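Local coordinates for protein fatty acyl CoA synthetase FADD13 (FATTY-ACYL-CoA SYNTHETASE) (Mycobacterium tuberculosis, PDB 3R44) that belongs to the AMP-binding (ANL) superfamily of enzymes, whose members join a large N-terminal portion to a small C-terminal domain, at residues A[469-474]-A[488-493]; A[429-434]-A[477-482]; A[127-132]-A[143-148]; A[98-103]-A[123-128]; A[249-254]-A[273-278]. One frame throughout, in Å; residues are numbered along the deposited sequence. Where two conformers were deposited one is given.

Contact 1. Residues A[469-474]-A[488-493]; sequences QQIVEY and VIFAEA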
# COMPACT_ATOMS: atom_id res chain seq x y z
N GLN A 469 28.77 17.58 -21.68
CA GLN A 469 28.64 19.04 -21.68
C GLN A 469 27.44 19.53 -22.43
O GLN A 469 26.83 20.55 -22.08
CB GLN A 469 29.88 19.70 -22.30
CG GLN A 469 30.94 19.88 -21.26
CD GLN A 469 30.66 21.07 -20.35
OE1 GLN A 469 31.00 21.04 -19.17
NE2 GLN A 469 30.05 22.12 -20.90
N GLN A 470 27.15 18.81 -23.49
CA GLN A 470 26.04 19.16 -24.34
C GLN A 470 24.72 18.93 -23.61
O GLN A 470 23.82 19.76 -23.70
CB GLN A 470 26.11 18.32 -25.61
CG GLN A 470 24.77 17.94 -26.17
CD GLN A 470 24.90 17.20 -27.47
OE1 GLN A 470 26.01 16.85 -27.91
NE2 GLN A 470 23.76 16.96 -28.12
N ILE A 471 24.60 17.81 -22.90
CA ILE A 471 23.40 17.57 -22.11
C ILE A 471 23.28 18.68 -21.07
O ILE A 471 22.21 19.25 -20.90
CB ILE A 471 23.41 16.14 -21.43
CG1 ILE A 471 23.08 15.08 -22.44
CG2 ILE A 471 22.40 16.01 -20.30
CD1 ILE A 471 23.51 13.66 -22.00
N VAL A 472 24.36 19.04 -20.39
CA VAL A 472 24.17 19.97 -19.26
C VAL A 472 23.88 21.36 -19.77
O VAL A 472 22.94 22.03 -19.32
CB VAL A 472 25.34 20.00 -18.32
CG1 VAL A 472 25.10 21.06 -17.22
CG2 VAL A 472 25.55 18.63 -17.72
N GLU A 473 24.65 21.80 -20.76
CA GLU A 473 24.34 23.09 -21.36
C GLU A 473 22.94 23.06 -21.99
O GLU A 473 22.21 24.02 -21.86
CB GLU A 473 25.45 23.56 -22.30
CG GLU A 473 26.66 24.09 -21.51
CD GLU A 473 27.72 24.72 -22.39
OE1 GLU A 473 28.92 24.55 -22.09
OE2 GLU A 473 27.35 25.37 -23.39
N TYR A 474 22.50 21.94 -22.56
CA TYR A 474 21.11 21.85 -23.04
C TYR A 474 20.08 21.97 -21.92
O TYR A 474 19.10 22.71 -22.05
CB TYR A 474 20.87 20.56 -23.79
CG TYR A 474 19.48 20.40 -24.32
CD1 TYR A 474 19.15 20.89 -25.58
CD2 TYR A 474 18.50 19.76 -23.59
CE1 TYR A 474 17.87 20.73 -26.10
CE2 TYR A 474 17.22 19.58 -24.09
CZ TYR A 474 16.91 20.08 -25.34
OH TYR A 474 15.64 19.92 -25.85
N VAL A 488 26.71 13.71 -14.97
CA VAL A 488 26.08 12.93 -16.00
C VAL A 488 26.92 11.65 -16.17
O VAL A 488 28.17 11.70 -16.36
CB VAL A 488 25.99 13.71 -17.35
CG1 VAL A 488 25.54 12.78 -18.46
CG2 VAL A 488 25.04 14.95 -17.23
N ILE A 489 26.27 10.50 -16.13
CA ILE A 489 26.96 9.21 -16.18
C ILE A 489 26.39 8.45 -17.37
O ILE A 489 25.23 8.15 -17.36
CB ILE A 489 26.72 8.39 -14.90
CG1 ILE A 489 27.44 9.05 -13.72
CG2 ILE A 489 27.14 6.91 -15.05
CD1 ILE A 489 27.00 8.51 -12.38
N PHE A 490 27.21 8.16 -18.37
CA PHE A 490 26.77 7.34 -19.48
C PHE A 490 26.84 5.88 -19.03
O PHE A 490 27.76 5.48 -18.32
CB PHE A 490 27.61 7.59 -20.71
CG PHE A 490 27.39 8.94 -21.33
CD1 PHE A 490 26.18 9.23 -21.95
CD2 PHE A 490 28.38 9.91 -21.31
CE1 PHE A 490 25.96 10.48 -22.52
CE2 PHE A 490 28.17 11.19 -21.90
CZ PHE A 490 26.95 11.45 -22.49
N ALA A 491 25.83 5.12 -19.41
CA ALA A 491 25.77 3.68 -19.11
C ALA A 491 25.40 2.96 -20.36
O ALA A 491 24.69 3.52 -21.22
CB ALA A 491 24.69 3.39 -18.02
N GLU A 492 25.77 1.69 -20.45
CA GLU A 492 25.28 0.89 -21.55
C GLU A 492 23.83 0.46 -21.31
O GLU A 492 23.15 0.15 -22.25
CB GLU A 492 26.18 -0.37 -21.75
CG GLU A 492 27.56 -0.02 -22.23
CD GLU A 492 27.58 0.66 -23.62
OE1 GLU A 492 26.79 0.23 -24.51
OE2 GLU A 492 28.37 1.64 -23.79
N ALA A 493 23.40 0.41 -20.04
CA ALA A 493 22.09 -0.06 -19.64
C ALA A 493 21.73 0.47 -18.27
O ALA A 493 22.60 0.62 -17.41
CB ALA A 493 22.01 -1.61 -19.61

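Contact 2. Residues A[429-434]-A[477-482]; sequences ESVIIG and TRLARY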
# COMPACT_ATOMS: atom_id res chain seq x y z
N GLU A 429 14.78 14.23 -16.02
CA GLU A 429 14.62 13.16 -17.01
C GLU A 429 13.82 13.59 -18.25
O GLU A 429 14.19 13.28 -19.40
CB GLU A 429 13.95 11.96 -16.36
CG GLU A 429 14.80 11.22 -15.35
CD GLU A 429 13.98 10.37 -14.41
OE1 GLU A 429 12.73 10.41 -14.52
OE2 GLU A 429 14.57 9.62 -13.58
N SER A 430 12.73 14.32 -18.05
CA SER A 430 11.88 14.74 -19.18
C SER A 430 12.55 15.76 -20.11
O SER A 430 12.10 15.93 -21.22
CB SER A 430 10.53 15.30 -18.72
OG SER A 430 10.72 16.44 -17.90
N VAL A 431 13.61 16.42 -19.66
CA VAL A 431 14.38 17.35 -20.49
C VAL A 431 15.47 16.59 -21.29
O VAL A 431 15.61 16.75 -22.50
CB VAL A 431 14.99 18.47 -19.62
CG1 VAL A 431 15.98 19.30 -20.41
CG2 VAL A 431 13.85 19.36 -19.06
N ILE A 432 16.21 15.76 -20.57
CA ILE A 432 17.28 15.00 -21.15
C ILE A 432 16.84 13.96 -22.16
O ILE A 432 17.54 13.74 -23.15
CB ILE A 432 18.15 14.31 -20.03
CG1 ILE A 432 18.75 15.38 -19.12
CG2 ILE A 432 19.23 13.41 -20.66
CD1 ILE A 432 19.59 14.85 -17.95
N ILE A 433 15.68 13.34 -21.96
CA ILE A 433 15.16 12.35 -22.93
C ILE A 433 14.97 13.02 -24.29
O ILE A 433 15.03 12.34 -25.32
CB ILE A 433 13.84 11.66 -22.45
CG1 ILE A 433 13.51 10.40 -23.30
CG2 ILE A 433 12.68 12.65 -22.48
CD1 ILE A 433 14.52 9.27 -23.17
N GLY A 434 14.77 14.34 -24.30
CA GLY A 434 14.70 15.12 -25.54
C GLY A 434 15.97 15.33 -26.35
O GLY A 434 15.89 15.63 -27.56
N THR A 477 18.94 25.31 -20.52
CA THR A 477 18.00 26.00 -21.40
C THR A 477 16.60 25.93 -20.82
O THR A 477 15.80 26.85 -20.97
CB THR A 477 17.94 25.30 -22.79
OG1 THR A 477 19.15 25.53 -23.51
CG2 THR A 477 16.78 25.81 -23.60
N ARG A 478 16.30 24.82 -20.17
CA ARG A 478 14.92 24.55 -19.76
C ARG A 478 14.72 24.55 -18.24
O ARG A 478 13.59 24.62 -17.77
CB ARG A 478 14.47 23.20 -20.34
CG ARG A 478 14.30 23.18 -21.87
CD ARG A 478 14.63 21.80 -22.46
NE ARG A 478 13.70 21.39 -23.50
CZ ARG A 478 12.44 21.01 -23.28
NH1 ARG A 478 11.94 20.97 -22.04
NH2 ARG A 478 11.65 20.67 -24.30
N LEU A 479 15.80 24.48 -17.46
CA LEU A 479 15.69 24.28 -16.02
C LEU A 479 16.44 25.34 -15.27
O LEU A 479 17.53 25.75 -15.67
CB LEU A 479 16.29 22.93 -15.63
CG LEU A 479 15.53 21.70 -16.14
CD1 LEU A 479 16.34 20.45 -15.93
CD2 LEU A 479 14.14 21.58 -15.52
N ALA A 480 15.87 25.77 -14.16
CA ALA A 480 16.61 26.59 -13.22
C ALA A 480 17.99 25.97 -12.95
O ALA A 480 18.16 24.74 -12.97
CB ALA A 480 15.82 26.73 -11.92
N ARG A 481 18.97 26.83 -12.72
CA ARG A 481 20.36 26.41 -12.47
C ARG A 481 20.49 25.34 -11.37
O ARG A 481 21.23 24.36 -11.55
CB ARG A 481 21.24 27.65 -12.18
CG ARG A 481 22.71 27.52 -12.56
N TYR A 482 19.78 25.48 -10.24
CA TYR A 482 19.91 24.52 -9.11
C TYR A 482 19.36 23.13 -9.43
O TYR A 482 19.67 22.18 -8.74
CB TYR A 482 19.26 25.05 -7.82
CG TYR A 482 17.74 24.97 -7.76
CD1 TYR A 482 17.10 23.93 -7.09
CD2 TYR A 482 16.95 25.93 -8.38
CE1 TYR A 482 15.71 23.84 -7.04
CE2 TYR A 482 15.56 25.87 -8.32
CZ TYR A 482 14.95 24.83 -7.65
OH TYR A 482 13.58 24.75 -7.59

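Contact 3. Residues A[127-132]-A[143-148]; sequences PVIDAI and TDWIGA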
# COMPACT_ATOMS: atom_id res chain seq x y z
N PRO A 127 12.01 -15.10 15.60
CA PRO A 127 13.37 -14.60 15.72
C PRO A 127 13.50 -13.09 15.92
O PRO A 127 14.37 -12.66 16.68
CB PRO A 127 14.02 -15.02 14.39
CG PRO A 127 13.13 -16.08 13.84
CD PRO A 127 11.79 -15.67 14.26
N VAL A 128 12.67 -12.28 15.24
CA VAL A 128 12.67 -10.84 15.48
C VAL A 128 12.26 -10.49 16.91
O VAL A 128 12.92 -9.68 17.56
CB VAL A 128 11.76 -10.06 14.45
CG1 VAL A 128 11.23 -8.78 15.03
CG2 VAL A 128 12.54 -9.80 13.15
N ILE A 129 11.20 -11.13 17.39
CA ILE A 129 10.69 -10.85 18.72
C ILE A 129 11.72 -11.27 19.76
O ILE A 129 11.98 -10.54 20.73
CB ILE A 129 9.32 -11.55 18.99
CG1 ILE A 129 8.23 -10.95 18.12
CG2 ILE A 129 9.00 -11.52 20.51
CD1 ILE A 129 7.99 -9.38 18.29
N ASP A 130 12.34 -12.43 19.55
CA ASP A 130 13.39 -12.89 20.46
C ASP A 130 14.53 -11.89 20.56
O ASP A 130 14.96 -11.53 21.66
CB ASP A 130 13.94 -14.25 20.02
CG ASP A 130 12.95 -15.39 20.27
OD1 ASP A 130 11.92 -15.18 20.96
OD2 ASP A 130 13.18 -16.51 19.77
N ALA A 131 14.99 -11.42 19.40
CA ALA A 131 16.08 -10.44 19.34
C ALA A 131 15.64 -9.19 20.12
O ALA A 131 16.41 -8.63 20.91
CB ALA A 131 16.42 -10.11 17.88
N ILE A 132 14.40 -8.74 19.90
CA ILE A 132 13.88 -7.56 20.60
C ILE A 132 13.77 -7.75 22.14
O ILE A 132 14.21 -6.89 22.91
CB ILE A 132 12.52 -7.06 20.04
CG1 ILE A 132 12.67 -6.62 18.58
CG2 ILE A 132 12.02 -5.88 20.89
CD1 ILE A 132 11.36 -6.27 17.89
N THR A 143 3.47 -4.95 27.62
CA THR A 143 3.24 -5.75 28.83
C THR A 143 3.00 -7.22 28.44
O THR A 143 3.10 -8.12 29.27
CB THR A 143 2.06 -5.15 29.67
OG1 THR A 143 0.83 -5.18 28.92
CG2 THR A 143 2.35 -3.68 30.08
N ASP A 144 2.75 -7.49 27.17
CA ASP A 144 2.44 -8.84 26.74
C ASP A 144 3.00 -9.18 25.37
O ASP A 144 2.78 -8.44 24.42
CB ASP A 144 0.93 -9.03 26.77
CG ASP A 144 0.43 -9.38 28.14
OD1 ASP A 144 0.86 -10.45 28.65
OD2 ASP A 144 -0.30 -8.57 28.75
N TRP A 145 3.74 -10.28 25.28
CA TRP A 145 4.18 -10.82 23.99
C TRP A 145 3.54 -12.20 23.73
O TRP A 145 3.80 -13.14 24.47
CB TRP A 145 5.69 -10.94 23.98
CG TRP A 145 6.46 -9.74 24.44
CD1 TRP A 145 6.70 -9.35 25.73
CD2 TRP A 145 7.13 -8.79 23.61
NE1 TRP A 145 7.47 -8.20 25.75
CE2 TRP A 145 7.74 -7.84 24.45
CE3 TRP A 145 7.24 -8.63 22.22
CZ2 TRP A 145 8.47 -6.75 23.95
CZ3 TRP A 145 7.98 -7.55 21.72
CH2 TRP A 145 8.58 -6.63 22.59
N ILE A 146 2.68 -12.28 22.73
CA ILE A 146 1.78 -13.41 22.59
C ILE A 146 2.10 -14.05 21.26
O ILE A 146 1.78 -13.48 20.23
CB ILE A 146 0.27 -13.00 22.63
CG1 ILE A 146 -0.08 -12.18 23.89
CG2 ILE A 146 -0.61 -14.23 22.64
CD1 ILE A 146 0.10 -12.97 25.20
N GLY A 147 2.71 -15.24 21.30
CA GLY A 147 3.04 -15.95 20.05
C GLY A 147 1.89 -16.82 19.60
O GLY A 147 0.84 -16.88 20.25
N ALA A 148 2.08 -17.48 18.46
CA ALA A 148 1.04 -18.32 17.84
C ALA A 148 0.36 -19.38 18.72
O ALA A 148 -0.86 -19.53 18.65
CB ALA A 148 1.62 -19.00 16.56

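Contact 4. Residues A[98-103]-A[123-128]; sequences INTRLA and APSAPV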
# COMPACT_ATOMS: atom_id res chain seq x y z
N ILE A 98 2.40 -4.74 11.53
CA ILE A 98 3.81 -4.53 11.22
C ILE A 98 4.31 -5.45 10.12
O ILE A 98 4.02 -6.66 10.12
CB ILE A 98 4.67 -4.70 12.49
CG1 ILE A 98 4.20 -3.70 13.58
CG2 ILE A 98 6.15 -4.49 12.17
CD1 ILE A 98 4.86 -3.91 14.96
N ASN A 99 5.05 -4.88 9.17
CA ASN A 99 5.66 -5.63 8.06
C ASN A 99 6.62 -6.69 8.63
O ASN A 99 7.59 -6.34 9.29
CB ASN A 99 6.41 -4.61 7.17
CG ASN A 99 7.09 -5.21 5.93
OD1 ASN A 99 7.45 -6.37 5.87
ND2 ASN A 99 7.26 -4.36 4.92
N THR A 100 6.34 -7.96 8.36
CA THR A 100 7.14 -9.07 8.87
C THR A 100 8.48 -9.28 8.15
O THR A 100 9.21 -10.25 8.46
CB THR A 100 6.38 -10.37 8.73
OG1 THR A 100 5.99 -10.52 7.36
CG2 THR A 100 5.14 -10.36 9.56
N ARG A 101 8.80 -8.42 7.17
CA ARG A 101 10.11 -8.42 6.51
C ARG A 101 11.09 -7.46 7.16
O ARG A 101 12.26 -7.45 6.81
CB ARG A 101 9.99 -8.05 5.01
CG ARG A 101 9.09 -8.99 4.18
N LEU A 102 10.62 -6.63 8.09
CA LEU A 102 11.49 -5.65 8.73
C LEU A 102 12.40 -6.34 9.72
O LEU A 102 12.04 -7.35 10.31
CB LEU A 102 10.68 -4.59 9.44
CG LEU A 102 9.90 -3.62 8.58
CD1 LEU A 102 8.95 -2.77 9.45
CD2 LEU A 102 10.76 -2.73 7.70
N ALA A 103 13.59 -5.76 9.87
CA ALA A 103 14.59 -6.23 10.81
C ALA A 103 14.22 -5.81 12.22
O ALA A 103 13.41 -4.90 12.42
CB ALA A 103 15.97 -5.67 10.44
N ALA A 123 4.78 -17.36 14.15
CA ALA A 123 5.96 -18.18 14.28
C ALA A 123 7.14 -17.73 13.38
O ALA A 123 8.29 -17.66 13.86
CB ALA A 123 5.59 -19.72 14.09
N PRO A 124 6.87 -17.35 12.11
CA PRO A 124 7.97 -16.81 11.31
C PRO A 124 8.64 -15.56 11.91
O PRO A 124 9.75 -15.25 11.53
CB PRO A 124 7.29 -16.43 10.00
CG PRO A 124 6.14 -17.41 9.90
CD PRO A 124 5.62 -17.44 11.32
N SER A 125 7.96 -14.83 12.79
CA SER A 125 8.52 -13.64 13.42
C SER A 125 9.15 -13.89 14.77
O SER A 125 9.69 -12.96 15.39
CB SER A 125 7.44 -12.60 13.60
OG SER A 125 7.00 -12.22 12.31
N ALA A 126 9.12 -15.13 15.24
CA ALA A 126 9.74 -15.43 16.55
C ALA A 126 11.21 -14.95 16.66
O ALA A 126 11.61 -14.38 17.70
CB ALA A 126 9.60 -16.89 16.91
N PRO A 127 12.01 -15.10 15.60
CA PRO A 127 13.37 -14.60 15.72
C PRO A 127 13.50 -13.09 15.92
O PRO A 127 14.37 -12.66 16.68
CB PRO A 127 14.02 -15.02 14.39
CG PRO A 127 13.13 -16.08 13.84
CD PRO A 127 11.79 -15.67 14.26
N VAL A 128 12.67 -12.28 15.24
CA VAL A 128 12.67 -10.84 15.48
C VAL A 128 12.26 -10.49 16.91
O VAL A 128 12.92 -9.68 17.56
CB VAL A 128 11.76 -10.06 14.45
CG1 VAL A 128 11.23 -8.78 15.03
CG2 VAL A 128 12.54 -9.80 13.15
O HOH W 1 9.16 -10.68 11.23

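Contact 5. Residues A[249-254]-A[273-278]; sequences KVWSLI and RQVPEF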
# COMPACT_ATOMS: atom_id res chain seq x y z
N LYS A 249 0.67 -22.27 -8.25
CA LYS A 249 -0.49 -22.80 -7.54
C LYS A 249 -1.70 -21.88 -7.63
O LYS A 249 -2.84 -22.29 -7.32
CB LYS A 249 -0.18 -23.03 -6.05
CG LYS A 249 0.93 -24.03 -5.79
CD LYS A 249 0.69 -24.79 -4.47
CE LYS A 249 1.78 -25.84 -4.24
NZ LYS A 249 2.81 -25.18 -3.34
N VAL A 250 -1.50 -20.64 -8.07
CA VAL A 250 -2.58 -19.63 -7.96
C VAL A 250 -3.75 -19.84 -8.93
O VAL A 250 -4.91 -19.64 -8.56
CB VAL A 250 -2.02 -18.20 -8.02
CG1 VAL A 250 -1.39 -17.93 -9.34
CG2 VAL A 250 -3.09 -17.11 -7.64
N TRP A 251 -3.48 -20.29 -10.15
CA TRP A 251 -4.57 -20.46 -11.12
C TRP A 251 -5.50 -21.57 -10.67
O TRP A 251 -6.69 -21.48 -10.86
CB TRP A 251 -4.08 -20.69 -12.54
CG TRP A 251 -3.55 -19.45 -13.22
CD1 TRP A 251 -2.25 -19.20 -13.54
CD2 TRP A 251 -4.28 -18.28 -13.61
NE1 TRP A 251 -2.13 -17.96 -14.12
CE2 TRP A 251 -3.35 -17.35 -14.14
CE3 TRP A 251 -5.62 -17.90 -13.51
CZ2 TRP A 251 -3.72 -16.10 -14.64
CZ3 TRP A 251 -6.00 -16.64 -14.01
CH2 TRP A 251 -5.05 -15.76 -14.55
N SER A 252 -4.95 -22.65 -10.11
CA SER A 252 -5.76 -23.74 -9.59
C SER A 252 -6.69 -23.23 -8.51
O SER A 252 -7.82 -23.67 -8.37
CB SER A 252 -4.85 -24.82 -8.97
OG SER A 252 -5.61 -25.94 -8.57
N LEU A 253 -6.18 -22.32 -7.71
CA LEU A 253 -6.91 -21.81 -6.58
C LEU A 253 -8.02 -20.95 -7.13
O LEU A 253 -9.15 -21.01 -6.63
CB LEU A 253 -5.97 -20.99 -5.69
CG LEU A 253 -6.64 -20.24 -4.53
CD1 LEU A 253 -7.53 -21.18 -3.69
CD2 LEU A 253 -5.61 -19.46 -3.63
N ILE A 254 -7.70 -20.14 -8.13
CA ILE A 254 -8.66 -19.23 -8.77
C ILE A 254 -9.83 -20.03 -9.40
O ILE A 254 -11.02 -19.67 -9.28
CB ILE A 254 -7.93 -18.35 -9.80
CG1 ILE A 254 -7.23 -17.18 -9.11
CG2 ILE A 254 -8.86 -17.86 -10.92
CD1 ILE A 254 -6.29 -16.40 -10.04
N ARG A 273 1.40 -15.10 -15.94
CA ARG A 273 1.30 -15.26 -17.39
C ARG A 273 2.31 -16.30 -17.89
O ARG A 273 2.12 -16.88 -18.97
CB ARG A 273 1.52 -13.91 -18.06
CG ARG A 273 1.31 -13.91 -19.53
CD ARG A 273 2.57 -13.60 -20.26
NE ARG A 273 2.40 -13.65 -21.72
CZ ARG A 273 2.10 -14.74 -22.41
NH1 ARG A 273 1.88 -15.89 -21.80
NH2 ARG A 273 1.99 -14.65 -23.73
N GLN A 274 3.37 -16.56 -17.12
CA GLN A 274 4.41 -17.48 -17.58
C GLN A 274 4.22 -18.95 -17.21
O GLN A 274 4.79 -19.84 -17.89
CB GLN A 274 5.80 -17.00 -17.13
CG GLN A 274 6.01 -15.52 -17.20
CD GLN A 274 5.86 -14.99 -18.61
OE1 GLN A 274 5.97 -15.75 -19.60
NE2 GLN A 274 5.65 -13.70 -18.72
N VAL A 275 3.40 -19.22 -16.21
CA VAL A 275 3.20 -20.62 -15.73
C VAL A 275 2.29 -21.41 -16.69
O VAL A 275 1.45 -20.79 -17.38
CB VAL A 275 2.70 -20.62 -14.32
CG1 VAL A 275 3.79 -19.98 -13.45
CG2 VAL A 275 1.39 -19.87 -14.17
N PRO A 276 2.47 -22.74 -16.76
CA PRO A 276 1.73 -23.63 -17.68
C PRO A 276 0.23 -23.45 -17.51
O PRO A 276 -0.53 -23.55 -18.48
CB PRO A 276 2.14 -25.03 -17.20
CG PRO A 276 3.55 -24.86 -16.77
CD PRO A 276 3.57 -23.47 -16.10
N GLU A 277 -0.19 -23.16 -16.27
CA GLU A 277 -1.62 -23.00 -16.02
C GLU A 277 -2.29 -21.84 -16.77
O GLU A 277 -3.51 -21.87 -16.93
CB GLU A 277 -1.93 -22.93 -14.53
CG GLU A 277 -1.64 -24.24 -13.79
CD GLU A 277 -0.12 -24.51 -13.54
OE1 GLU A 277 0.79 -23.59 -13.68
OE2 GLU A 277 0.18 -25.69 -13.22
N PHE A 278 -1.55 -20.81 -17.16
CA PHE A 278 -2.13 -19.65 -17.86
C PHE A 278 -2.75 -20.06 -19.20
O PHE A 278 -3.86 -19.63 -19.52
CB PHE A 278 -1.06 -18.62 -18.12
CG PHE A 278 -1.56 -17.37 -18.78
CD1 PHE A 278 -2.26 -16.45 -18.07
CD2 PHE A 278 -1.33 -17.12 -20.11
CE1 PHE A 278 -2.70 -15.27 -18.68
CE2 PHE A 278 -1.80 -15.98 -20.73
CZ PHE A 278 -2.49 -15.07 -20.05
O HOH W 2 -0.80 -21.42 -11.47

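Contact 1. Residues A[469-474]-A[488-493]
In the beta-alpha-beta unit formed by strand 454-461, helix 468-478 and strand 487-490, Ile471 and Val472 of the helix pack against Val488 and Phe490 of the last strand. The axes of helix 469-474 and strand 488-490 run at 140° to each other and approach to 9.9 Å, which leaves room for one layer of apolar side chains. Val472 and Val488 pass each other in opposite directions, and their CG2 methyls meet at 3.7 Å. In both valines this is the methyl anti to the carbonyl carbon. The same CG2 of Val488 also reaches Ile471 CG2 at 4.2 Å, while Val488 CG1 faces Ile471 CD1. Ile471 therefore brings two branches to the strand. Its extended outer arm (chi2 161°) carries CD1 beyond Val488 to the Phe490 ring, where it lies 4.0 Å from CE1 and 4.1 Å from CZ. Phe490 sets out neither toward nor away from the helix, but the end of its side chain comes nearer, and Ile471 CD1 meets the ring obliquely. Beyond the contact, Val488 and Phe490 also touch Val459 of the adjoining strand 454-461, and Ile471 touches Ile432 of helix 425-432. Aliphatic branches in contact, with an aromatic ring at one end, illustrate how the connecting helix of a beta-alpha-beta crossover is seated on its own sheet.

Contact 2. Residues A[429-434]-A[477-482]
The backbones of 429-434 and 477-482 come closest at Val431 and Arg478, whose CA atoms are 7.3 Å apart, where helix 425-432 meets the final turn of helix 468-478. Both helices belong to the alpha/beta C-terminal domain of the AMP-binding enzyme family, where they pack together. Val431 is buried; its CG1 packs on the aliphatic part of Arg478, and its CG2 lies between Arg478 and Leu479. CG1 touches Arg478 CD at 3.5 Å as the two side chains slide past each other in opposite directions. The arginine is bent at chi2 (148°) and chi3 (139°), a shape that runs its chain along the valine and brings NH1 to within 3.9 Å of Val431 CG2, the guanidinium being slanted to the methyl. Its NE makes a weak hydrogen bond to Tyr474 OH one turn earlier in the same helix. Tyr474 and Cys475 also touch Val431, extending its apolar surroundings along helix 468-478. Leu479 completes the contact from the residue after Arg478: Val431 CG2 rests in the fork of the leucine, 4.1 Å from CG and CD1 and 4.2 Å from CD2.

Contact 3. Residues A[127-132]-A[143-148]
Trp145 extends its six-membered ring toward Ile129 and Ile132, two residues less than one helical turn apart, and each meets it at a different angle. Ile129 slants across the indole and touches with both of its branches: CG2 lies 3.8 Å from Trp145 CE3, and CD1 lies 3.9 Å from Trp145 CZ3. With chi2 at -58° the outer arm folds back instead of extending, and CD1 and CG2 together span the CE3-CZ3 bond. Ile132 stands roughly perpendicular to the tryptophan and offers CG2 alone, 3.9 Å from Trp145 CH2. Its side chain also touches Val107 and Ser108 of helix 104-114. The CG2 methyls of both isoleucines meet the ring plane obliquely. These two residues belong to the connecting helix of the beta-alpha-beta unit made of strand 118-121, helix 126-134 and strand 144-147. The last of these strands is an outermost member of a four-stranded parallel sheet, and Trp145 is the residue through which it meets its own crossover helix. Ile129 comes nearest along the backbone as well, its CA 8.4 Å from that of Trp145, a separation bridged by the large indole. Elsewhere Trp145 touches Leu111 of helix 104-114 and Val119 of strand 118-121, while Ile129 reaches Val119, Tyr121 and Leu74 on the sheet.

Contact 4. Residues A[98-103]-A[123-128]
A type I beta turn, Asn99 to Leu102, brings Thr100 and Leu102 up to Ser125 of the 3-10 segment 123-125 and Val128 in the first turn of helix 126-134. The turn is doubly held. Leu102 N bonds to Asn99 O at 3.3 Å, and the side chain adds an Asx turn in which Arg101 N donates to Asn99 OD1 at 2.8 Å with an N-H...O angle of 155°. A water donates to Thr100 O at 2.8 Å and is also hydrogen-bonded to Ser125 OG at 2.9 Å, so a solvent molecule links the backbone of the loop to the Ser125 side chain and gives the buried serine hydroxyl a polar partner. The chi1 of Ser125 (-64°), with OG anti to the carbonyl carbon, directs the hydroxyl to this bridge and also to Thr100 CG2, 3.8 Å from OG. Three residues further on, the CG2 methyl of Val128 rests against Leu102 O at 3.8 Å. The loop carrying Thr100 follows strand 94-97 and leads, through Ala103 at the N-cap position, into helix 104-114, on which Leu102 packs at Val107 and Ile110; Thr100 and Ser125 both touch Leu74 of strand 70-74 in the same parallel sheet.

Contact 5. Residues A[249-254]-A[273-278]
Trp251 and Glu277 mark the closest backbone approach, with CA atoms 6.3 Å apart, where helix 247-256 passes the junction between helices 266-274 and 276-280. These are helices that connect successive strands of the large mixed sheet in the N-terminal part of this AMP-binding enzyme. Trp251 is buried and is received from several sides by the junction. Val275, the residue between the two helices, sets CG2 at the indole edge, in the ring plane and 3.8 Å from Trp251 CD1. Phe278 lies alongside the tryptophan, pointing the same way: its CA sits over one indole face, 4.1 Å above the plane, while Trp251 CZ2 meets the edge of the phenyl ring in its plane at 3.7 Å from CD1. The CA of Arg273 lies over one face of that phenyl ring. The indole is fixed in rotation by a hydrogen bond from NE1 to Met272 O. Lys307 makes cation-pi contacts with both aromatic rings, and Tyr304 meets Phe278 edge-to-face. Glu277 contributes mainly its aliphatic base, CB touching Trp251 CB at 3.7 Å. Its chain then bends (chi2 76°), bringing the carboxylate round toward a water that accepts from Trp251 N at 3.2 Å and donates a weak hydrogen bond to Glu277 OE1 at 3.5 Å.

In the fold
The five contacts fall into two groups. Along the chain contact 4 comes first and runs into contact 3, with Pro127 and Val128 shared on helix 126-134 and centres about 9 Å apart; both belong to the four-stranded parallel sheet region. Contact 5 follows, its centre about 29 Å from contact 4 and 36 Å from contact 3, among helices of the large mixed sheet. Contacts 1 and 2 come last, in the C-terminal domain. Their segments alternate along the chain, both use helix 468-478, and their centres lie about 12 Å apart. Centre-to-centre distances of 43 to 51 Å separate this pair from the other three, consistent with separately packed N- and C-terminal parts.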